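Local coordinates for stage III sporulation protein AB (PDB 6BS9) that is essential for sporulation in Bacillus subtilis and probably works, through this largely helical part of the protein, in a secretion system assembled during spore formation, at residues Q12-L17 against L110-L115; P7-Q12 against L79-S84; A34-A39 against F53-D58. All blocks are in the same frame, centred on the assembly; numbering follows the deposited sequence.

Contact 1 (Q12-L17 against L110-L115)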
ATOM      1  N   GLN A  12       5.242  -2.093  -7.281  1.00 35.67           N
ATOM      2  CA  GLN A  12       5.765  -2.393  -5.928  1.00 35.83           C
ATOM      3  C   GLN A  12       4.688  -2.414  -4.853  1.00 35.12           C
ATOM      4  O   GLN A  12       4.720  -3.265  -3.985  1.00 34.10           O
ATOM      5  CB  GLN A  12       6.796  -1.307  -5.523  1.00 38.27           C
ATOM      6  CG  GLN A  12       8.132  -1.399  -6.248  1.00 40.83           C
ATOM      7  CD  GLN A  12       9.019  -0.204  -5.936  1.00 44.32           C
ATOM      8  OE1 GLN A  12       8.576   0.921  -5.743  1.00 41.40           O
ATOM      9  NE2 GLN A  12      10.282  -0.461  -5.862  1.00 51.37           N
ATOM     10  N   LEU A  13       3.743  -1.435  -4.911  1.00 34.27           N
ATOM     11  CA  LEU A  13       2.634  -1.395  -3.966  1.00 32.11           C
ATOM     12  C   LEU A  13       1.723  -2.623  -4.102  1.00 32.11           C
ATOM     13  O   LEU A  13       1.334  -3.214  -3.101  1.00 30.88           O
ATOM     14  CB  LEU A  13       1.853  -0.118  -4.141  1.00 32.63           C
ATOM     15  CG  LEU A  13       2.538   1.115  -3.557  1.00 31.45           C
ATOM     16  CD1 LEU A  13       1.906   2.339  -4.117  1.00 31.74           C
ATOM     17  CD2 LEU A  13       2.462   1.134  -2.051  1.00 31.71           C
ATOM     18  N   ARG A  14       1.444  -3.034  -5.330  0.50 31.57           N
ATOM     19  CA  ARG A  14       0.649  -4.242  -5.589  0.50 30.19           C
ATOM     20  C   ARG A  14       1.336  -5.480  -5.002  0.50 31.80           C
ATOM     21  O   ARG A  14       0.667  -6.345  -4.453  0.50 34.56           O
ATOM     22  CB  ARG A  14       0.536  -4.366  -7.115  0.50 29.82           C
ATOM     23  CG  ARG A  14      -0.468  -5.335  -7.767  0.50 29.49           C
ATOM     24  CD  ARG A  14      -1.968  -5.201  -7.490  0.50 29.31           C
ATOM     25  NE  ARG A  14      -2.579  -6.463  -7.864  0.50 29.99           N
ATOM     26  CZ  ARG A  14      -2.359  -7.612  -7.241  0.50 30.80           C
ATOM     27  NH1 ARG A  14      -1.613  -7.662  -6.129  0.50 29.74           N
ATOM     28  NH2 ARG A  14      -2.912  -8.703  -7.739  0.50 30.81           N
ATOM     29  N   ALA A  15       2.664  -5.574  -5.111  1.00 31.03           N
ATOM     30  CA  ALA A  15       3.403  -6.673  -4.539  1.00 32.31           C
ATOM     31  C   ALA A  15       3.271  -6.689  -3.013  1.00 32.83           C
ATOM     32  O   ALA A  15       2.997  -7.705  -2.404  1.00 32.68           O
ATOM     33  CB  ALA A  15       4.886  -6.597  -4.953  1.00 34.43           C
ATOM     34  N   ALA A  16       3.567  -5.553  -2.407  1.00 31.13           N
ATOM     35  CA  ALA A  16       3.595  -5.435  -0.993  1.00 30.06           C
ATOM     36  C   ALA A  16       2.199  -5.654  -0.407  1.00 31.62           C
ATOM     37  O   ALA A  16       2.061  -6.402   0.576  1.00 29.85           O
ATOM     38  CB  ALA A  16       4.081  -4.037  -0.638  1.00 32.25           C
ATOM     39  N   LEU A  17       1.174  -4.997  -0.980  1.00 30.15           N
ATOM     40  CA  LEU A  17      -0.194  -5.221  -0.492  1.00 31.11           C
ATOM     41  C   LEU A  17      -0.745  -6.635  -0.696  1.00 29.21           C
ATOM     42  O   LEU A  17      -1.486  -7.166   0.139  1.00 27.41           O
ATOM     43  CB  LEU A  17      -1.151  -4.196  -1.095  1.00 33.73           C
ATOM     44  CG  LEU A  17      -0.754  -2.723  -0.780  1.00 36.28           C
ATOM     45  CD1 LEU A  17      -1.834  -1.765  -1.264  1.00 36.54           C
ATOM     46  CD2 LEU A  17      -0.457  -2.482   0.675  1.00 36.59           C
ATOM     47  N   LEU A 110     -10.267  -5.331  -3.907  1.00 32.35           N
ATOM     48  CA  LEU A 110     -10.648  -4.132  -4.717  1.00 33.63           C
ATOM     49  C   LEU A 110      -9.548  -3.097  -4.807  1.00 31.79           C
ATOM     50  O   LEU A 110      -9.280  -2.595  -5.889  1.00 31.71           O
ATOM     51  CB  LEU A 110     -11.879  -3.443  -4.126  1.00 34.02           C
ATOM     52  CG  LEU A 110     -12.422  -2.176  -4.782  1.00 34.68           C
ATOM     53  CD1 LEU A 110     -12.725  -2.367  -6.245  1.00 34.09           C
ATOM     54  CD2 LEU A 110     -13.692  -1.697  -4.083  1.00 34.85           C
ATOM     55  N   ALA A 111      -8.896  -2.820  -3.661  1.00 30.60           N
ATOM     56  CA  ALA A 111      -7.722  -1.998  -3.654  1.00 30.61           C
ATOM     57  C   ALA A 111      -6.648  -2.496  -4.600  1.00 30.10           C
ATOM     58  O   ALA A 111      -6.129  -1.735  -5.414  1.00 33.90           O
ATOM     59  CB  ALA A 111      -7.156  -1.908  -2.256  1.00 32.49           C
ATOM     60  N   LEU A 112      -6.329  -3.773  -4.516  1.00 30.11           N
ATOM     61  CA  LEU A 112      -5.343  -4.393  -5.411  1.00 30.26           C
ATOM     62  C   LEU A 112      -5.689  -4.310  -6.855  1.00 29.49           C
ATOM     63  O   LEU A 112      -4.838  -3.994  -7.695  1.00 31.54           O
ATOM     64  CB  LEU A 112      -5.141  -5.881  -5.094  1.00 31.57           C
ATOM     65  CG  LEU A 112      -4.519  -6.186  -3.714  1.00 36.86           C
ATOM     66  CD1 LEU A 112      -4.409  -7.690  -3.471  1.00 38.16           C
ATOM     67  CD2 LEU A 112      -3.145  -5.575  -3.579  1.00 35.86           C
ATOM     68  N   THR A 113      -6.937  -4.558  -7.184  1.00 30.25           N
ATOM     69  CA  THR A 113      -7.371  -4.437  -8.585  1.00 30.73           C
ATOM     70  C   THR A 113      -7.359  -3.025  -9.055  1.00 31.06           C
ATOM     71  O   THR A 113      -7.054  -2.760 -10.217  1.00 29.92           O
ATOM     72  CB  THR A 113      -8.782  -4.990  -8.766  1.00 30.25           C
ATOM     73  OG1 THR A 113      -8.814  -6.310  -8.260  1.00 30.72           O
ATOM     74  CG2 THR A 113      -9.151  -5.080 -10.214  1.00 31.45           C
ATOM     75  N   HIS A 114      -7.708  -2.101  -8.165  1.00 34.11           N
ATOM     76  CA  HIS A 114      -7.659  -0.703  -8.527  1.00 36.74           C
ATOM     77  C   HIS A 114      -6.279  -0.257  -8.894  1.00 36.44           C
ATOM     78  O   HIS A 114      -6.064   0.405  -9.934  1.00 37.74           O
ATOM     79  CB  HIS A 114      -8.189   0.187  -7.445  1.00 40.56           C
ATOM     80  CG  HIS A 114      -8.797   1.439  -7.990  1.00 47.92           C
ATOM     81  ND1 HIS A 114     -10.036   1.875  -7.584  1.00 51.50           N
ATOM     82  CD2 HIS A 114      -8.412   2.269  -9.003  1.00 50.07           C
ATOM     83  CE1 HIS A 114     -10.346   2.976  -8.243  1.00 55.47           C
ATOM     84  NE2 HIS A 114      -9.376   3.239  -9.106  1.00 57.61           N
ATOM     85  N   LEU A 115      -5.319  -0.705  -8.109  1.00 37.50           N
ATOM     86  CA  LEU A 115      -3.896  -0.461  -8.444  1.00 37.43           C
ATOM     87  C   LEU A 115      -3.478  -1.112  -9.778  1.00 35.58           C
ATOM     88  O   LEU A 115      -2.723  -0.530 -10.551  1.00 35.72           O
ATOM     89  CB  LEU A 115      -2.975  -0.986  -7.304  1.00 38.68           C
ATOM     90  CG  LEU A 115      -3.017  -0.179  -5.998  1.00 38.44           C
ATOM     91  CD1 LEU A 115      -2.203  -0.838  -4.940  1.00 37.41           C
ATOM     92  CD2 LEU A 115      -2.531   1.256  -6.206  1.00 39.36           C
TER

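Contact 2 (P7-Q12 against L79-S84)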
ATOM      1  N   PRO A   7       4.428   3.951 -12.644  1.00 38.47           N
ATOM      2  CA  PRO A   7       4.086   2.543 -12.826  1.00 37.53           C
ATOM      3  C   PRO A   7       4.890   1.596 -11.994  1.00 37.93           C
ATOM      4  O   PRO A   7       4.327   0.628 -11.477  1.00 36.63           O
ATOM      5  CB  PRO A   7       4.409   2.280 -14.324  1.00 39.39           C
ATOM      6  CG  PRO A   7       4.519   3.629 -14.924  1.00 38.95           C
ATOM      7  CD  PRO A   7       5.013   4.524 -13.868  1.00 38.47           C
ATOM      8  N   ARG A   8       6.204   1.862 -11.893  1.00 38.25           N
ATOM      9  CA  ARG A   8       7.099   1.065 -11.092  1.00 41.18           C
ATOM     10  C   ARG A   8       6.674   1.088  -9.601  1.00 37.46           C
ATOM     11  O   ARG A   8       6.714   0.047  -8.925  1.00 33.50           O
ATOM     12  CB  ARG A   8       8.541   1.520 -11.309  1.00 48.07           C
ATOM     13  CG  ARG A   8       9.634   0.724 -10.572  1.00 60.69           C
ATOM     14  CD  ARG A   8      11.101   1.264 -10.788  1.00 70.66           C
ATOM     15  NE  ARG A   8      12.110   0.191 -10.745  1.00 81.49           N
ATOM     16  CZ  ARG A   8      12.871  -0.172  -9.691  1.00 86.54           C
ATOM     17  NH1 ARG A   8      13.731  -1.187  -9.845  1.00 84.24           N
ATOM     18  NH2 ARG A   8      12.801   0.442  -8.496  1.00 86.15           N
ATOM     19  N   GLN A   9       6.251   2.233  -9.102  1.00 33.33           N
ATOM     20  CA  GLN A   9       5.902   2.323  -7.704  1.00 34.71           C
ATOM     21  C   GLN A   9       4.539   1.665  -7.442  1.00 34.95           C
ATOM     22  O   GLN A   9       4.350   0.998  -6.413  1.00 32.87           O
ATOM     23  CB  GLN A   9       5.943   3.771  -7.221  1.00 36.89           C
ATOM     24  CG  GLN A   9       7.366   4.327  -7.075  1.00 37.05           C
ATOM     25  CD  GLN A   9       7.436   5.767  -6.521  1.00 37.05           C
ATOM     26  OE1 GLN A   9       6.437   6.377  -6.098  1.00 34.41           O
ATOM     27  NE2 GLN A   9       8.638   6.316  -6.575  1.00 38.80           N
ATOM     28  N   ILE A  10       3.630   1.751  -8.419  1.00 31.84           N
ATOM     29  CA  ILE A  10       2.363   1.031  -8.300  1.00 30.95           C
ATOM     30  C   ILE A  10       2.595  -0.452  -8.280  1.00 30.15           C
ATOM     31  O   ILE A  10       2.044  -1.166  -7.484  1.00 29.95           O
ATOM     32  CB  ILE A  10       1.415   1.434  -9.440  1.00 31.45           C
ATOM     33  CG1 ILE A  10       1.047   2.905  -9.243  1.00 33.05           C
ATOM     34  CG2 ILE A  10       0.147   0.605  -9.393  1.00 30.50           C
ATOM     35  CD1 ILE A  10       0.403   3.509 -10.460  1.00 35.58           C
ATOM     36  N   ARG A  11       3.509  -0.912  -9.100  1.00 32.20           N
ATOM     37  CA  ARG A  11       3.810  -2.331  -9.180  1.00 34.50           C
ATOM     38  C   ARG A  11       4.325  -2.851  -7.869  1.00 33.81           C
ATOM     39  O   ARG A  11       3.914  -3.920  -7.398  1.00 35.74           O
ATOM     40  CB  ARG A  11       4.823  -2.565 -10.310  1.00 35.72           C
ATOM     41  CG  ARG A  11       4.987  -3.980 -10.749  1.00 37.56           C
ATOM     42  CD  ARG A  11       5.910  -4.034 -11.956  1.00 41.57           C
ATOM     43  NE  ARG A  11       7.246  -3.514 -11.669  1.00 43.85           N
ATOM     44  CZ  ARG A  11       7.787  -2.595 -12.460  1.00 44.93           C
ATOM     45  NH1 ARG A  11       8.989  -2.170 -12.166  1.00 42.32           N
ATOM     46  NH2 ARG A  11       7.112  -2.107 -13.561  1.00 42.39           N
ATOM     47  N   GLN A  12       5.242  -2.093  -7.281  1.00 35.67           N
ATOM     48  CA  GLN A  12       5.765  -2.393  -5.928  1.00 35.83           C
ATOM     49  C   GLN A  12       4.688  -2.414  -4.853  1.00 35.12           C
ATOM     50  O   GLN A  12       4.720  -3.265  -3.985  1.00 34.10           O
ATOM     51  CB  GLN A  12       6.796  -1.307  -5.523  1.00 38.27           C
ATOM     52  CG  GLN A  12       8.132  -1.399  -6.248  1.00 40.83           C
ATOM     53  CD  GLN A  12       9.019  -0.204  -5.936  1.00 44.32           C
ATOM     54  OE1 GLN A  12       8.576   0.921  -5.743  1.00 41.40           O
ATOM     55  NE2 GLN A  12      10.282  -0.461  -5.862  1.00 51.37           N
ATOM     56  N   LEU A  79       6.669  10.069  -2.807  1.00 42.00           N
ATOM     57  CA  LEU A  79       6.274   9.112  -3.821  1.00 41.47           C
ATOM     58  C   LEU A  79       6.017   9.873  -5.095  1.00 43.82           C
ATOM     59  O   LEU A  79       5.973  11.102  -5.083  1.00 46.84           O
ATOM     60  CB  LEU A  79       5.038   8.343  -3.359  1.00 41.63           C
ATOM     61  CG  LEU A  79       5.135   7.681  -1.981  1.00 41.46           C
ATOM     62  CD1 LEU A  79       3.879   6.877  -1.740  1.00 42.54           C
ATOM     63  CD2 LEU A  79       6.371   6.769  -1.810  1.00 41.93           C
ATOM     64  N   SER A  80       5.881   9.128  -6.185  1.00 47.42           N
ATOM     65  CA  SER A  80       5.660   9.668  -7.544  1.00 47.26           C
ATOM     66  C   SER A  80       4.282   9.225  -8.073  1.00 43.00           C
ATOM     67  O   SER A  80       4.139   8.841  -9.206  1.00 43.96           O
ATOM     68  CB  SER A  80       6.785   9.223  -8.474  1.00 46.71           C
ATOM     69  OG  SER A  80       8.013   9.748  -7.996  1.00 52.48           O
ATOM     70  N   LEU A  81       3.265   9.367  -7.237  1.00 39.77           N
ATOM     71  CA  LEU A  81       1.930   8.924  -7.556  1.00 39.49           C
ATOM     72  C   LEU A  81       0.949  10.103  -7.710  1.00 40.02           C
ATOM     73  O   LEU A  81       1.185  11.160  -7.201  1.00 40.39           O
ATOM     74  CB  LEU A  81       1.485   7.969  -6.437  1.00 38.59           C
ATOM     75  CG  LEU A  81       2.370   6.726  -6.184  1.00 38.10           C
ATOM     76  CD1 LEU A  81       1.865   5.900  -5.031  1.00 37.13           C
ATOM     77  CD2 LEU A  81       2.512   5.870  -7.446  1.00 39.00           C
ATOM     78  N   LYS A  82      -0.177   9.843  -8.333  1.00 43.84           N
ATOM     79  CA  LYS A  82      -1.286  10.790  -8.467  1.00 48.81           C
ATOM     80  C   LYS A  82      -2.326  10.603  -7.373  1.00 49.48           C
ATOM     81  O   LYS A  82      -2.299   9.632  -6.613  1.00 49.73           O
ATOM     82  CB  LYS A  82      -1.916  10.672  -9.859  1.00 49.50           C
ATOM     83  CG  LYS A  82      -0.887  10.889 -10.973  1.00 52.51           C
ATOM     84  CD  LYS A  82      -1.481  10.783 -12.347  1.00 57.72           C
ATOM     85  CE  LYS A  82      -1.726  12.120 -13.014  1.00 61.85           C
ATOM     86  NZ  LYS A  82      -0.445  12.674 -13.565  1.00 65.37           N
ATOM     87  N   LYS A  83      -3.192  11.591  -7.252  1.00 50.42           N
ATOM     88  CA  LYS A  83      -4.234  11.612  -6.227  1.00 53.39           C
ATOM     89  C   LYS A  83      -5.106  10.372  -6.248  1.00 47.43           C
ATOM     90  O   LYS A  83      -5.516   9.875  -5.212  1.00 47.09           O
ATOM     91  CB  LYS A  83      -5.099  12.903  -6.333  1.00 58.52           C
ATOM     92  CG  LYS A  83      -5.741  13.308  -4.989  1.00 70.44           C
ATOM     93  CD  LYS A  83      -4.668  13.562  -3.888  1.00 72.33           C
ATOM     94  CE  LYS A  83      -5.247  14.180  -2.607  1.00 78.50           C
ATOM     95  NZ  LYS A  83      -4.242  14.419  -1.520  1.00 78.42           N
ATOM     96  N   SER A  84      -5.382   9.872  -7.441  1.00 45.94           N
ATOM     97  CA  SER A  84      -6.140   8.619  -7.599  1.00 46.22           C
ATOM     98  C   SER A  84      -5.468   7.484  -6.824  1.00 43.16           C
ATOM     99  O   SER A  84      -6.156   6.806  -6.074  1.00 45.10           O
ATOM    100  CB  SER A  84      -6.398   8.298  -9.062  1.00 46.27           C
ATOM    101  OG  SER A  84      -5.134   8.281  -9.721  1.00 49.03           O
TER
HETATM  102  O   HOH W   1       9.262   9.323  -5.863  1.00 30.95           O

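Contact 3 (A34-A39 against F53-D58)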
ATOM      1  N   ALA A  34       5.274  -8.360   9.539  1.00 34.35           N
ATOM      2  CA  ALA A  34       5.070  -8.560   8.109  1.00 32.16           C
ATOM      3  C   ALA A  34       5.452  -7.280   7.333  1.00 32.72           C
ATOM      4  O   ALA A  34       6.157  -7.309   6.327  1.00 33.96           O
ATOM      5  CB  ALA A  34       3.634  -8.910   7.846  1.00 32.27           C
ATOM      6  N   SER A  35       5.025  -6.134   7.830  1.00 31.01           N
ATOM      7  CA  SER A  35       5.293  -4.885   7.149  1.00 30.32           C
ATOM      8  C   SER A  35       6.803  -4.578   7.180  1.00 31.59           C
ATOM      9  O   SER A  35       7.370  -4.075   6.183  1.00 28.85           O
ATOM     10  CB  SER A  35       4.502  -3.745   7.816  1.00 30.09           C
ATOM     11  OG  SER A  35       4.496  -2.613   7.006  1.00 28.28           O
ATOM     12  N   GLN A  36       7.449  -4.857   8.298  1.00 32.67           N
ATOM     13  CA  GLN A  36       8.880  -4.601   8.389  1.00 35.62           C
ATOM     14  C   GLN A  36       9.632  -5.523   7.412  1.00 36.11           C
ATOM     15  O   GLN A  36      10.560  -5.070   6.751  1.00 35.67           O
ATOM     16  CB  GLN A  36       9.410  -4.769   9.831  1.00 40.90           C
ATOM     17  CG  GLN A  36      10.897  -4.274  10.043  1.00 45.84           C
ATOM     18  CD  GLN A  36      11.170  -2.750   9.695  1.00 52.61           C
ATOM     19  OE1 GLN A  36      12.083  -2.444   8.932  1.00 59.75           O
ATOM     20  NE2 GLN A  36      10.362  -1.811  10.245  1.00 52.82           N
ATOM     21  N   GLN A  37       9.213  -6.786   7.280  1.00 36.64           N
ATOM     22  CA  GLN A  37       9.862  -7.724   6.347  1.00 37.24           C
ATOM     23  C   GLN A  37       9.745  -7.256   4.899  1.00 34.61           C
ATOM     24  O   GLN A  37      10.692  -7.335   4.127  1.00 34.96           O
ATOM     25  CB  GLN A  37       9.264  -9.137   6.428  1.00 39.47           C
ATOM     26  CG  GLN A  37       9.486  -9.910   7.718  1.00 41.93           C
ATOM     27  CD  GLN A  37       8.600 -11.183   7.804  1.00 45.00           C
ATOM     28  OE1 GLN A  37       7.605 -11.402   7.047  1.00 45.73           O
ATOM     29  NE2 GLN A  37       8.960 -12.028   8.723  1.00 47.73           N
ATOM     30  N   ILE A  38       8.616  -6.673   4.567  1.00 32.20           N
ATOM     31  CA  ILE A  38       8.457  -6.080   3.266  1.00 32.34           C
ATOM     32  C   ILE A  38       9.301  -4.869   3.117  1.00 31.64           C
ATOM     33  O   ILE A  38       9.983  -4.706   2.089  1.00 32.57           O
ATOM     34  CB  ILE A  38       6.965  -5.758   2.988  1.00 34.04           C
ATOM     35  CG1 ILE A  38       6.237  -7.074   2.815  1.00 36.83           C
ATOM     36  CG2 ILE A  38       6.772  -4.919   1.745  1.00 33.08           C
ATOM     37  CD1 ILE A  38       4.774  -6.988   3.202  1.00 40.67           C
ATOM     38  N   ALA A  39       9.275  -3.976   4.099  1.00 30.82           N
ATOM     39  CA  ALA A  39      10.130  -2.776   4.029  1.00 32.10           C
ATOM     40  C   ALA A  39      11.635  -3.130   3.716  1.00 34.35           C
ATOM     41  O   ALA A  39      12.250  -2.487   2.903  1.00 34.78           O
ATOM     42  CB  ALA A  39      10.058  -1.999   5.297  1.00 31.96           C
ATOM     43  N   PHE A  53       4.755   2.239   8.695  1.00 35.18           N
ATOM     44  CA  PHE A  53       3.566   1.531   9.128  1.00 34.20           C
ATOM     45  C   PHE A  53       3.918   0.570  10.265  1.00 35.21           C
ATOM     46  O   PHE A  53       3.237   0.553  11.293  1.00 36.15           O
ATOM     47  CB  PHE A  53       2.989   0.751   7.943  1.00 34.64           C
ATOM     48  CG  PHE A  53       1.706   0.002   8.231  1.00 33.49           C
ATOM     49  CD1 PHE A  53       0.685   0.563   8.954  1.00 34.58           C
ATOM     50  CD2 PHE A  53       1.496  -1.250   7.716  1.00 35.74           C
ATOM     51  CE1 PHE A  53      -0.538  -0.108   9.159  1.00 35.77           C
ATOM     52  CE2 PHE A  53       0.260  -1.942   7.896  1.00 35.77           C
ATOM     53  CZ  PHE A  53      -0.758  -1.371   8.638  1.00 35.55           C
ATOM     54  N   SER A  54       5.017  -0.150  10.095  1.00 36.66           N
ATOM     55  CA  SER A  54       5.529  -1.068  11.125  1.00 38.13           C
ATOM     56  C   SER A  54       5.837  -0.372  12.430  1.00 37.40           C
ATOM     57  O   SER A  54       5.385  -0.760  13.477  1.00 35.69           O
ATOM     58  CB  SER A  54       6.799  -1.758  10.610  1.00 39.94           C
ATOM     59  OG  SER A  54       7.341  -2.598  11.589  1.00 40.31           O
ATOM     60  N   ASP A  55       6.567   0.734  12.367  1.00 38.28           N
ATOM     61  CA  ASP A  55       6.787   1.532  13.566  1.00 39.43           C
ATOM     62  C   ASP A  55       5.467   1.944  14.246  1.00 40.51           C
ATOM     63  O   ASP A  55       5.360   1.926  15.436  1.00 40.84           O
ATOM     64  CB  ASP A  55       7.571   2.816  13.212  1.00 40.75           C
ATOM     65  CG  ASP A  55       8.974   2.537  12.782  1.00 42.04           C
ATOM     66  OD1 ASP A  55       9.490   1.411  13.057  1.00 46.23           O
ATOM     67  OD2 ASP A  55       9.580   3.443  12.143  1.00 45.90           O
ATOM     68  N   GLN A  56       4.503   2.418  13.475  1.00 44.93           N
ATOM     69  CA  GLN A  56       3.300   3.032  14.057  1.00 47.85           C
ATOM     70  C   GLN A  56       2.528   1.966  14.744  1.00 46.42           C
ATOM     71  O   GLN A  56       2.027   2.188  15.805  1.00 48.77           O
ATOM     72  CB  GLN A  56       2.412   3.716  12.987  1.00 51.44           C
ATOM     73  CG  GLN A  56       2.663   5.188  12.678  1.00 58.13           C
ATOM     74  CD  GLN A  56       2.936   5.996  13.915  1.00 61.88           C
ATOM     75  OE1 GLN A  56       4.085   6.310  14.209  1.00 66.23           O
ATOM     76  NE2 GLN A  56       1.894   6.317  14.654  1.00 66.25           N
ATOM     77  N   LEU A  57       2.396   0.824  14.100  1.00 47.87           N
ATOM     78  CA  LEU A  57       1.726  -0.306  14.706  1.00 47.50           C
ATOM     79  C   LEU A  57       2.400  -0.814  15.954  1.00 51.56           C
ATOM     80  O   LEU A  57       1.762  -1.030  16.974  1.00 56.36           O
ATOM     81  CB  LEU A  57       1.748  -1.484  13.772  1.00 46.91           C
ATOM     82  CG  LEU A  57       0.803  -1.430  12.624  1.00 47.18           C
ATOM     83  CD1 LEU A  57       1.239  -2.408  11.548  1.00 47.19           C
ATOM     84  CD2 LEU A  57      -0.621  -1.691  13.100  1.00 49.21           C
ATOM     85  N   ASP A  58       3.720  -0.940  15.906  1.00 52.05           N
ATOM     86  CA  ASP A  58       4.405  -1.616  16.980  1.00 53.52           C
ATOM     87  C   ASP A  58       4.291  -0.843  18.295  1.00 55.62           C
ATOM     88  O   ASP A  58       3.931  -1.413  19.319  1.00 57.20           O
ATOM     89  CB  ASP A  58       5.864  -1.876  16.625  1.00 52.57           C
ATOM     90  CG  ASP A  58       6.459  -3.031  17.423  1.00 51.13           C
ATOM     91  OD1 ASP A  58       5.714  -3.999  17.594  1.00 53.22           O
ATOM     92  OD2 ASP A  58       7.600  -3.020  17.916  1.00 49.14           O
TER

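Contact 1 (Q12-L17 against L110-L115)
Leu17 and Leu115 meet on the buried side of two nearly antiparallel helices, and their side chains cross at about a right angle with CD1 against CD1 at 3.8 Å. Two further pairs extend this apolar part. Leu17 sets its CB against CD2 of Leu112 at 3.5 Å, while CD1 of Leu115 also approaches CB of Leu13, more loosely. One methyl of Leu115 thus touches successive turns of the facing helix, and Leu112 CD2 lies between Leu17 CB and NH1 of Arg14.

The second kind of interaction belongs to Arg14, which is modelled in two conformers; what follows holds for one of them and is tentative. Its CG lies anti to the backbone N (chi1 -167°) and the chain then bends at chi2 (59°), which brings CD to the carbonyl of Leu112. The arginine side chain crosses that of Leu112 at about a right angle, with CB of the leucine 3.7 Å above one face of the guanidinium and toward its rim, and NH1 3.6 Å from Leu112 CD2. NE comes near Leu112 O at too poor an angle for a hydrogen bond; it forms a salt bridge with OE1 of Glu116, one turn beyond Leu112.

Helix 83-95 adds Leu89 and Phe92 to the Leu17 side, and Phe50 of helix 46-58 also packs on Leu17. With axes 9.7 Å apart and running at 160° to each other, helices 2-26 and 101-128 pack as neighbours in an antiparallel helical bundle, with leucines inside and an arginine reaching across beside them.

Contact 2 (P7-Q12 against L79-S84)
Gln9 reaches from its helix to the loop ahead of helix 83-95 and presents both ends of its amide to Ser80. The side chain leaves with CG beside the backbone N, anti to the carbonyl carbon, and runs extended beyond it, carrying the amide to the loop. There OE1 accepts the backbone N-H of Ser80 at 2.8 Å. The bond is nearly straight at hydrogen, 165°. The donor approaches at 129° to the C=O, tilted 25° from the carbonyl plane.

The other end of the amide works through solvent. NE2 donates to a water at 3.2 Å, and the same water is hydrogen-bonded to Ser80 OG, though that second leg is unusually short and its detail uncertain. The direct bond would by itself restrict rotation of the amide, and the water bridge may add to this. The oxygen also lies against the backbone of Leu79, with OE1 3.6 Å from its CA.

Next to this polar grip, Leu81 brings its CD2 methyl up to the helix. That single branch meets two residues: CG1 of Ile10 at 3.8 Å, in an oblique crossing of the two side chains, and, a little farther off, CB of Gln9. Leu81 thus packs on the aliphatic base of Gln9, and its CG lies near OE1 as well.

Lys82 occupies the N-cap position of helix 83-95, and its backbone N is hydrogen-bonded to Glu85 within the first turn. The contact thus fastens the approach to that helix onto helix 2-26, while Ile10 also packs on Glu119 of helix 101-128 and Gln9 on Val46 of helix 46-58.

Contact 3 (A34-A39 against F53-D58)
Ser35 and Phe53 meet in the tight, buried part of this helix pair. Ser35 OG comes to the edge of the phenylalanine ring, near its plane, at 3.4 Å from CD2. With OG anti to its own backbone N (chi1 -166°), the serine hydroxyl is hydrogen-bonded to the backbone oxygen of Phe50, a partner within the facing helix. Beside it, Ser35 CB lies 4.1 Å from Ser54 CB, at the closest pairing of the two backbones; the smallness of these two serines is consistent with an axis separation of 8.9 Å.

Toward solvent the contact becomes polar and weaker. The Gln36 chain bends at chi2 (58°), which sets the place of CD, and NE2 of the amide then makes a weak hydrogen bond of 3.4 Å to Ser54 OG, while Gln36 CB rests 3.5 Å from the same oxygen. The stronger partner of Ser54 OG is the backbone oxygen of His32. Exposed Asp55 only skirts this side, with OD1 4.4 Å from Gln36 NE2.

The antiparallel segments belong to consecutive helices, 31-41 and 46-58. Leu57 CD1 sits over the centre of one face of the Phe53 ring; Trp68 of helix 64-75 meets that ring edge-to-face, and Ile38 packs on helix 2-26.

Overall arrangement
Helix 2-26 is the element common to contacts 1 and 2, whose segments overlap at Gln12 and whose centres lie about 10 Å apart; there the first helix is joined to the last, 101-128, and to the approach to helix 83-95. The two also touch directly, through Leu13 and Leu81 and through Leu115 and Ile10, and their segments alternate along the chain. Contact 3, between helices 31-41 and 46-58, is nested inside the loops closed by both others. Its centre is about 17 Å from that of contact 1, bridged by Ala16 and Ile38, and about 20 Å from contact 2. The first helix thus links the sequence-distant parts into one compact all-helical fold.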